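Local atomic coordinates of beta-glucosidase (Chaetomella raphigera, PDB entry 6JXG), a protein that probably hydrolyses terminal, non-reducing beta-D-glucosyl residues to release beta-D-glucose, as a secreted glycoside hydrolase family 3 enzyme of cellulose breakdown. Residues 27-35 with 250-261. Numbering follows the deposited sequence.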
loop_
_atom_site.group_PDB
_atom_site.type_symbol
_atom_site.label_atom_id
_atom_site.label_comp_id
_atom_site.label_asym_id
_atom_site.label_seq_id
_atom_site.Cartn_x
_atom_site.Cartn_y
_atom_site.Cartn_z
ATOM N N SER A 27 32.098 1.588 5.486
ATOM C CA SER A 27 31.689 1.021 4.194
ATOM C C SER A 27 30.339 0.299 4.335
ATOM O O SER A 27 29.664 0.138 3.320
ATOM C CB SER A 27 32.777 0.070 3.611
ATOM O OG SER A 27 32.848 -1.134 4.395
ATOM N N ILE A 28 29.971 -0.086 5.570
ATOM C CA ILE A 28 28.706 -0.717 5.847
ATOM C C ILE A 28 27.533 0.299 5.877
ATOM O O ILE A 28 26.419 -0.031 5.519
ATOM C CB ILE A 28 28.746 -1.515 7.157
ATOM C CG1 ILE A 28 29.620 -2.751 6.976
ATOM C CG2 ILE A 28 27.397 -2.093 7.570
ATOM C CD1 ILE A 28 29.963 -3.511 8.273
ATOM N N VAL A 29 27.844 1.563 6.163
ATOM C CA VAL A 29 26.831 2.555 6.360
ATOM C C VAL A 29 26.724 3.494 5.149
ATOM O O VAL A 29 25.791 4.320 5.043
ATOM C CB VAL A 29 27.337 3.204 7.680
ATOM C CG1 VAL A 29 27.805 4.585 7.561
ATOM C CG2 VAL A 29 26.828 2.559 8.982
ATOM N N THR A 30 27.640 3.377 4.203
ATOM C CA THR A 30 27.750 4.320 3.118
ATOM C C THR A 30 27.605 3.589 1.813
ATOM O O THR A 30 28.381 2.725 1.468
ATOM C CB THR A 30 29.106 5.060 3.098
ATOM O OG1 THR A 30 29.427 5.513 4.403
ATOM C CG2 THR A 30 29.106 6.215 2.081
ATOM N N GLY A 31 26.531 3.934 1.094
ATOM C CA GLY A 31 26.291 3.369 -0.201
ATOM C C GLY A 31 27.489 3.555 -1.117
ATOM O O GLY A 31 28.198 4.580 -1.033
ATOM N N VAL A 32 27.645 2.624 -2.064
ATOM C CA VAL A 32 28.841 2.668 -2.993
ATOM C C VAL A 32 28.743 3.718 -4.089
ATOM O O VAL A 32 29.735 3.987 -4.756
ATOM C CB VAL A 32 29.127 1.321 -3.679
ATOM C CG1 VAL A 32 29.396 0.273 -2.644
ATOM C CG2 VAL A 32 28.008 0.913 -4.604
ATOM N N GLY A 33 27.566 4.324 -4.264
ATOM C CA GLY A 33 27.347 5.265 -5.326
ATOM C C GLY A 33 26.230 4.828 -6.242
ATOM O O GLY A 33 26.069 3.630 -6.525
ATOM N N TRP A 34 25.525 5.795 -6.815
ATOM C CA TRP A 34 24.428 5.500 -7.747
ATOM C C TRP A 34 24.903 4.741 -9.012
ATOM O O TRP A 34 25.829 5.159 -9.660
ATOM C CB TRP A 34 23.730 6.795 -8.109
ATOM C CG TRP A 34 22.639 6.682 -9.114
ATOM C CD1 TRP A 34 22.563 7.363 -10.257
ATOM C CD2 TRP A 34 21.427 5.900 -9.010
ATOM N NE1 TRP A 34 21.416 7.015 -10.929
ATOM C CE2 TRP A 34 20.694 6.120 -10.176
ATOM C CE3 TRP A 34 20.917 4.992 -8.035
ATOM C CZ2 TRP A 34 19.417 5.513 -10.429
ATOM C CZ3 TRP A 34 19.657 4.344 -8.279
ATOM C CH2 TRP A 34 18.923 4.598 -9.499
ATOM N N GLU A 35 24.257 3.599 -9.295
ATOM C CA GLU A 35 24.601 2.682 -10.382
ATOM C C GLU A 35 25.959 2.059 -10.347
ATOM O O GLU A 35 26.294 1.318 -11.272
ATOM C CB GLU A 35 24.344 3.311 -11.778
ATOM C CG GLU A 35 22.934 3.823 -11.856
ATOM C CD GLU A 35 22.539 4.300 -13.245
ATOM O OE1 GLU A 35 23.334 4.107 -14.161
ATOM O OE2 GLU A 35 21.456 4.837 -13.396
ATOM N N ALA A 250 23.229 5.460 4.248
ATOM C CA ALA A 250 23.064 6.517 3.268
ATOM C C ALA A 250 23.027 5.951 1.873
ATOM O O ALA A 250 24.036 5.431 1.414
ATOM C CB ALA A 250 24.183 7.554 3.372
ATOM N N MET A 251 21.885 6.053 1.217
ATOM C CA MET A 251 21.756 5.541 -0.131
ATOM C C MET A 251 21.420 6.669 -1.120
ATOM O O MET A 251 20.613 7.494 -0.788
ATOM C CB MET A 251 20.608 4.517 -0.161
ATOM C CG MET A 251 21.001 3.178 0.418
ATOM S SD MET A 251 22.180 2.363 -0.711
ATOM C CE MET A 251 23.222 1.572 0.500
ATOM N N PRO A 252 21.873 6.596 -2.399
ATOM C CA PRO A 252 22.779 5.510 -2.876
ATOM C C PRO A 252 24.218 5.657 -2.443
ATOM O O PRO A 252 25.082 4.816 -2.852
ATOM C CB PRO A 252 22.676 5.607 -4.394
ATOM C CG PRO A 252 22.322 7.043 -4.667
ATOM C CD PRO A 252 21.443 7.487 -3.508
ATOM N N GLY A 253 24.493 6.708 -1.612
ATOM C CA GLY A 253 25.827 7.012 -1.055
ATOM C C GLY A 253 26.356 8.366 -1.534
ATOM O O GLY A 253 26.946 9.150 -0.741
ATOM N N ASP A 254 26.176 8.638 -2.831
ATOM C CA ASP A 254 26.471 9.920 -3.408
ATOM C C ASP A 254 25.182 10.601 -3.880
ATOM O O ASP A 254 24.029 10.058 -3.728
ATOM C CB ASP A 254 27.503 9.818 -4.544
ATOM C CG ASP A 254 27.025 8.997 -5.729
ATOM O OD1 ASP A 254 27.853 8.915 -6.652
ATOM O OD2 ASP A 254 25.862 8.478 -5.758
ATOM N N ASN A 255 25.316 11.783 -4.471
ATOM C CA ASN A 255 24.113 12.467 -4.924
ATOM C C ASN A 255 23.777 12.041 -6.348
ATOM O O ASN A 255 24.160 12.733 -7.298
ATOM C CB ASN A 255 24.251 13.977 -4.808
ATOM C CG ASN A 255 23.039 14.724 -5.365
ATOM O OD1 ASN A 255 23.164 15.840 -5.871
ATOM N ND2 ASN A 255 21.894 14.075 -5.403
ATOM N N PHE A 256 23.101 10.875 -6.466
ATOM C CA PHE A 256 22.749 10.263 -7.747
ATOM C C PHE A 256 23.878 10.300 -8.728
ATOM O O PHE A 256 23.735 10.690 -9.916
ATOM C CB PHE A 256 21.467 10.922 -8.361
ATOM C CG PHE A 256 20.179 10.352 -7.826
ATOM C CD1 PHE A 256 19.812 9.066 -8.132
ATOM C CD2 PHE A 256 19.326 11.128 -7.005
ATOM C CE1 PHE A 256 18.616 8.531 -7.643
ATOM C CE2 PHE A 256 18.139 10.590 -6.555
ATOM C CZ PHE A 256 17.794 9.313 -6.852
ATOM N N GLY A 257 25.036 9.841 -8.262
ATOM C CA GLY A 257 26.108 9.563 -9.203
ATOM C C GLY A 257 27.197 10.614 -9.314
ATOM O O GLY A 257 28.103 10.438 -10.138
ATOM N N ASP A 258 27.193 11.600 -8.425
ATOM C CA ASP A 258 28.204 12.677 -8.435
ATOM C C ASP A 258 29.552 12.363 -7.798
ATOM O O ASP A 258 30.503 13.200 -7.887
ATOM C CB ASP A 258 27.668 14.004 -7.884
ATOM C CG ASP A 258 27.622 14.103 -6.372
ATOM O OD1 ASP A 258 27.596 15.286 -5.916
ATOM O OD2 ASP A 258 27.560 13.080 -5.660
ATOM N N ASN A 259 29.653 11.171 -7.188
ATOM C CA ASN A 259 30.895 10.668 -6.653
ATOM C C ASN A 259 31.280 11.461 -5.459
ATOM O O ASN A 259 32.401 11.445 -5.082
ATOM C CB ASN A 259 32.012 10.688 -7.722
ATOM C CG ASN A 259 33.172 9.807 -7.365
ATOM O OD1 ASN A 259 33.047 8.760 -6.646
ATOM N ND2 ASN A 259 34.373 10.257 -7.797
ATOM N N TYR A 260 30.320 12.125 -4.805
ATOM C CA TYR A 260 30.624 12.839 -3.566
ATOM C C TYR A 260 29.821 12.170 -2.440
ATOM O O TYR A 260 28.587 12.075 -2.536
ATOM C CB TYR A 260 30.253 14.270 -3.688
ATOM C CG TYR A 260 30.594 15.064 -2.442
ATOM C CD1 TYR A 260 31.768 15.785 -2.391
ATOM C CD2 TYR A 260 29.732 15.108 -1.337
ATOM C CE1 TYR A 260 32.098 16.546 -1.278
ATOM C CE2 TYR A 260 30.080 15.826 -0.204
ATOM C CZ TYR A 260 31.279 16.553 -0.205
ATOM O OH TYR A 260 31.674 17.328 0.873
ATOM N N TYR A 261 30.506 11.823 -1.360
ATOM C CA TYR A 261 29.954 10.997 -0.272
ATOM C C TYR A 261 29.967 11.770 1.066
ATOM O O TYR A 261 31.051 12.108 1.605
ATOM C CB TYR A 261 30.745 9.674 -0.129
ATOM C CG TYR A 261 30.705 8.830 -1.346
ATOM C CD1 TYR A 261 29.815 7.777 -1.478
ATOM C CD2 TYR A 261 31.552 9.115 -2.421
ATOM C CE1 TYR A 261 29.787 7.020 -2.634
ATOM C CE2 TYR A 261 31.514 8.395 -3.594
ATOM C CZ TYR A 261 30.668 7.319 -3.698
ATOM O OH TYR A 261 30.693 6.610 -4.878
HETATM O O HOH W 1 24.362 2.264 -3.914
#
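Val29 O accepts a nearly straight hydrogen bond from Ala250 N (2.9 Å, 169° at the hydrogen), and Gly31 N returns one to Ala250 O, so that Thr30 and Ala250 form a single beta bridge. The pair illustrates how two largely irregular segments of one chain can be joined through backbone polar groups, three of the five bonds being backbone to backbone and the other two using Tyr261 and Asp254. Pro252, which follows a cis peptide bond, turns its carbonyl back to the 27-35 segment: Pro252 O takes the N-H of Gly33 at 2.9 Å and a CA-H...O contact from Gly31, and a water lies 2.9 Å from Pro252 O, with a longer, weak approach to Gly33 O. Tyr261 OH donates to Val32 O (2.8 Å) from above the carbonyl plane, while the edge of its ring faces Gly31 O. Asp254 serves both segments. Its OD2 is met by Trp34 N at 2.9 Å from above the carboxylate plane and more weakly by Gly257 N, and its OD1 accepts from Asn259 N; together these three N-H groups hold the carboxylate in its rotation and link the 254-259 turn to Trp34.

With CG anti to its backbone N (chi1 176°), the Trp34 indole lies against Phe256, whose CD1 edge stands over the indole face in a T-shaped pair, planes at 84°. Trp34 CB also rests on Pro252 CG at 3.7 Å. A serine here would probably leave the Phe256 edge without the aromatic face it stands over and open a gap beside Pro252.

Trp233 and Trp309 add further aromatic contacts to Trp34. The contact thus ties the exit of helix 22-29 to the loop between helices 239-245 and 265-272 in the family 3 N-terminal region: Val29 packs on helices 265-272 and 278-294, Thr30 OG1 bonds to Ala26 O and Gly264 N, and Met251 N reaches Ser231 OG at the end of strand 228-231.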